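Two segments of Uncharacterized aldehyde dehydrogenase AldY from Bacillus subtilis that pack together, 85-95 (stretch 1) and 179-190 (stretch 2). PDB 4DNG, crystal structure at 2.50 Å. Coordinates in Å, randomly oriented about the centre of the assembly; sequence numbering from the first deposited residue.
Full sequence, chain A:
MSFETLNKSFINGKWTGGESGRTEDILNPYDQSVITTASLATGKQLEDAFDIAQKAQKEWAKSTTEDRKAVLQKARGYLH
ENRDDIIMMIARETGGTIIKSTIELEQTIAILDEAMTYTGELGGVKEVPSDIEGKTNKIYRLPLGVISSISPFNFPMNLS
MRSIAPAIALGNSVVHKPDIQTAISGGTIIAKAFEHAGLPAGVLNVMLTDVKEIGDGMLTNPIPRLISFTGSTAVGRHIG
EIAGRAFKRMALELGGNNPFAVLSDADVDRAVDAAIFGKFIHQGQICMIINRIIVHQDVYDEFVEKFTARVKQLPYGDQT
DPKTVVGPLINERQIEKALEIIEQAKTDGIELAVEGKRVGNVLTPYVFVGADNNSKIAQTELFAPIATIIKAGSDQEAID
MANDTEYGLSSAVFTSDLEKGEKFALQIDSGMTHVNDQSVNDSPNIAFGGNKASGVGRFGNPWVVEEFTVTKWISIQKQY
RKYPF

Stretch 1 85-95: DIIMMIARETG
Stretch 2, residues 179-190: DIQTAISGGTII

Two helices of one chain meet here through a single buried carboxylate, backed by a short apolar seam. Stretch 1 is helical from Asp85 to Thr94 and leaves helical geometry at Gly95, whose positive phi (77°) favours glycine. Stretch 2 opens with a 3-10 segment at Ile180 and Gln181, then becomes a helix running through Ile190, with a wider pi-type turn over 184-188. The axes approach to 9.0 Å, with their N-to-C directions at 140°, so the two helices run roughly antiparallel. The register is set by CA-CA distances of 5.5 Å for Ile90-Ser185 and 5.9 Å for Glu93-Thr182, and 454 Å² is buried in total.

Glu93 is the keystone. Its CA-to-CB bond points toward stretch 2, and chi1 and chi2 are both t (-166°, 179°), an extended arm that delivers the carboxylate to the start of the second helix; chi3 of 35° sets the plane of the two oxygens. OE2 of Glu93 accepts from Ile184 N at 2.8 Å, and OE1 of Glu93 accepts from Ser185 N at 2.7 Å, both nearly straight (164° and 163°). Amides in the first turn of a helix lack partners one turn earlier, so an acceptor suits this place. Ser185 has chi1 p at 37°, so that its OG reaches the same oxygen as its own amide does, donating to Glu93 OE1 over a very short 2.5 Å. Glu93 OE2 also lies 3.1 Å from Ala183 N, but the angle is too poor for a hydrogen bond; that amide instead donates to Ile180 O at 3.0 Å. The arm packs closely too, with Glu93 CG 3.3 Å from Gln181 O.

Ahead of this helix, Asp179 (chi1 t) accepts at OD2 from Gln181 N over 2.8 Å, tying together the residues just before the helix. Thr182, chi1 p, places its CG2 3.6 Å from Thr94 OG1.

One turn before Glu93, the contact becomes apolar. Met89 points toward stretch 2 with chi1 t and chi2 and chi3 both p, a folded chain whose CG lies 3.7 Å from Ile184 CG2 and 4.2 Å from Ile189 CD1. Ile184 and Ile189 both point toward stretch 1 in the m, t rotamer. Ile86 shares the m, t rotamer; its CA-to-CB bond is sideways, and its CD1 lies 4.3 Å from Ile189 CG2. Ile90, also m, t, sets CG1 3.7 Å from Ser185 CB, at the pair whose CA atoms are 5.5 Å apart.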

# COMPACT_ATOMS: atom_id res chain seq x y z
N ASP A 85 23.23 -7.02 -30.17
CA ASP A 85 23.52 -5.59 -30.01
C ASP A 85 23.06 -5.03 -28.66
O ASP A 85 23.71 -4.16 -28.09
CB ASP A 85 22.87 -4.81 -31.15
CG ASP A 85 23.38 -5.25 -32.53
OD1 ASP A 85 24.60 -5.49 -32.66
OD2 ASP A 85 22.56 -5.34 -33.49
N ILE A 86 21.93 -5.51 -28.17
CA ILE A 86 21.38 -5.01 -26.93
C ILE A 86 22.28 -5.46 -25.79
O ILE A 86 22.64 -4.65 -24.92
CB ILE A 86 19.90 -5.46 -26.74
CG1 ILE A 86 19.04 -4.91 -27.90
CG2 ILE A 86 19.35 -5.02 -25.41
CD1 ILE A 86 17.60 -5.39 -27.92
N ILE A 87 22.69 -6.72 -25.82
CA ILE A 87 23.55 -7.30 -24.78
C ILE A 87 24.88 -6.53 -24.69
O ILE A 87 25.28 -6.09 -23.61
CB ILE A 87 23.72 -8.84 -24.98
CG1 ILE A 87 22.43 -9.56 -24.55
CG2 ILE A 87 24.93 -9.40 -24.22
CD1 ILE A 87 22.35 -11.03 -24.88
N MET A 88 25.50 -6.31 -25.83
CA MET A 88 26.69 -5.49 -25.93
C MET A 88 26.49 -4.13 -25.28
O MET A 88 27.28 -3.74 -24.43
CB MET A 88 27.14 -5.33 -27.38
CG MET A 88 28.55 -4.74 -27.51
SD MET A 88 29.80 -5.63 -26.54
CE MET A 88 30.12 -7.04 -27.60
N MET A 89 25.42 -3.43 -25.66
CA MET A 89 25.13 -2.11 -25.11
C MET A 89 24.87 -2.09 -23.59
O MET A 89 25.38 -1.20 -22.89
CB MET A 89 24.00 -1.42 -25.89
CG MET A 89 23.72 0.02 -25.44
SD MET A 89 25.10 1.17 -25.59
CE MET A 89 25.34 1.18 -27.36
N ILE A 90 24.10 -3.06 -23.07
CA ILE A 90 23.92 -3.20 -21.62
C ILE A 90 25.27 -3.35 -20.93
O ILE A 90 25.51 -2.74 -19.91
CB ILE A 90 23.04 -4.42 -21.23
CG1 ILE A 90 21.58 -4.20 -21.67
CG2 ILE A 90 23.08 -4.65 -19.72
CD1 ILE A 90 20.80 -5.50 -21.77
N ALA A 91 26.14 -4.19 -21.49
CA ALA A 91 27.49 -4.34 -20.97
C ALA A 91 28.28 -3.00 -21.00
O ALA A 91 28.77 -2.57 -19.96
CB ALA A 91 28.23 -5.43 -21.73
N ARG A 92 28.34 -2.35 -22.16
CA ARG A 92 29.10 -1.09 -22.30
C ARG A 92 28.65 -0.01 -21.32
O ARG A 92 29.49 0.65 -20.71
CB ARG A 92 29.05 -0.53 -23.72
CG ARG A 92 29.03 -1.58 -24.83
CD ARG A 92 29.90 -1.21 -26.03
NE ARG A 92 29.44 -0.05 -26.81
CZ ARG A 92 29.96 1.17 -26.72
NH1 ARG A 92 30.95 1.41 -25.87
NH2 ARG A 92 29.49 2.16 -27.48
N GLU A 93 27.34 0.15 -21.16
CA GLU A 93 26.80 1.31 -20.43
C GLU A 93 26.91 1.10 -18.94
O GLU A 93 27.12 2.03 -18.17
CB GLU A 93 25.33 1.55 -20.78
CG GLU A 93 24.80 2.90 -20.35
CD GLU A 93 23.34 3.13 -20.71
OE1 GLU A 93 22.53 2.18 -20.69
OE2 GLU A 93 22.99 4.30 -21.01
N THR A 94 26.82 -0.17 -18.59
CA THR A 94 26.48 -0.63 -17.28
C THR A 94 27.70 -1.21 -16.57
O THR A 94 27.75 -1.24 -15.34
CB THR A 94 25.35 -1.66 -17.45
OG1 THR A 94 24.12 -1.17 -16.88
CG2 THR A 94 25.68 -2.96 -16.88
N GLY A 95 28.70 -1.66 -17.34
CA GLY A 95 29.90 -2.29 -16.76
C GLY A 95 29.64 -3.73 -16.33
O GLY A 95 30.55 -4.45 -15.94
N ASP A 179 18.28 5.96 -14.43
CA ASP A 179 19.44 6.71 -14.05
C ASP A 179 20.04 7.14 -15.39
O ASP A 179 20.27 6.30 -16.29
CB ASP A 179 20.40 5.80 -13.27
CG ASP A 179 21.61 6.53 -12.77
OD1 ASP A 179 21.94 6.35 -11.59
OD2 ASP A 179 22.24 7.29 -13.53
N ILE A 180 20.31 8.43 -15.53
CA ILE A 180 20.92 8.95 -16.75
C ILE A 180 22.14 8.09 -17.17
O ILE A 180 22.29 7.78 -18.35
CB ILE A 180 21.27 10.47 -16.66
CG1 ILE A 180 21.72 11.02 -18.04
CG2 ILE A 180 22.34 10.76 -15.60
CD1 ILE A 180 20.68 10.93 -19.14
N GLN A 181 22.97 7.68 -16.20
CA GLN A 181 24.17 6.92 -16.55
C GLN A 181 23.87 5.57 -17.19
O GLN A 181 24.75 4.97 -17.79
CB GLN A 181 25.17 6.80 -15.39
CG GLN A 181 26.06 8.03 -15.21
CD GLN A 181 26.84 8.44 -16.47
OE1 GLN A 181 27.51 7.62 -17.14
NE2 GLN A 181 26.74 9.71 -16.82
N THR A 182 22.64 5.10 -17.07
CA THR A 182 22.23 3.86 -17.75
C THR A 182 20.90 4.10 -18.50
O THR A 182 20.00 3.25 -18.50
CB THR A 182 22.09 2.71 -16.73
OG1 THR A 182 21.34 3.19 -15.63
CG2 THR A 182 23.46 2.28 -16.17
N ALA A 183 20.77 5.26 -19.14
CA ALA A 183 19.51 5.61 -19.80
C ALA A 183 19.22 4.81 -21.06
O ALA A 183 18.05 4.69 -21.46
CB ALA A 183 19.48 7.09 -20.11
N ILE A 184 20.27 4.31 -21.71
CA ILE A 184 20.08 3.58 -22.94
C ILE A 184 19.47 2.22 -22.64
O ILE A 184 18.45 1.85 -23.21
CB ILE A 184 21.36 3.46 -23.79
CG1 ILE A 184 21.78 4.84 -24.28
CG2 ILE A 184 21.12 2.61 -25.02
CD1 ILE A 184 23.25 4.97 -24.56
N SER A 185 20.07 1.50 -21.70
CA SER A 185 19.57 0.17 -21.37
C SER A 185 18.41 0.25 -20.40
O SER A 185 17.55 -0.61 -20.43
CB SER A 185 20.67 -0.71 -20.81
OG SER A 185 21.52 0.04 -20.02
N GLY A 186 18.38 1.28 -19.57
CA GLY A 186 17.27 1.47 -18.65
C GLY A 186 16.07 2.24 -19.21
O GLY A 186 15.04 2.33 -18.55
N GLY A 187 16.19 2.79 -20.41
CA GLY A 187 15.09 3.59 -20.97
C GLY A 187 14.92 3.59 -22.47
O GLY A 187 13.89 3.17 -22.99
N THR A 188 15.93 4.05 -23.19
CA THR A 188 15.71 4.36 -24.62
C THR A 188 15.47 3.12 -25.49
O THR A 188 14.63 3.15 -26.40
CB THR A 188 16.83 5.22 -25.22
OG1 THR A 188 18.10 4.60 -24.99
CG2 THR A 188 16.83 6.61 -24.59
N ILE A 189 16.21 2.04 -25.21
CA ILE A 189 16.05 0.79 -25.94
C ILE A 189 14.62 0.27 -25.76
O ILE A 189 13.98 -0.17 -26.72
CB ILE A 189 17.09 -0.27 -25.51
CG1 ILE A 189 18.46 0.11 -26.03
CG2 ILE A 189 16.73 -1.65 -26.04
CD1 ILE A 189 19.57 -0.70 -25.37
N ILE A 190 14.14 0.36 -24.52
CA ILE A 190 12.79 -0.07 -24.18
C ILE A 190 11.78 0.79 -24.96
O ILE A 190 10.87 0.26 -25.59
CB ILE A 190 12.53 -0.01 -22.66
CG1 ILE A 190 13.12 -1.24 -22.00
CG2 ILE A 190 11.04 0.04 -22.37
CD1 ILE A 190 13.37 -1.09 -20.52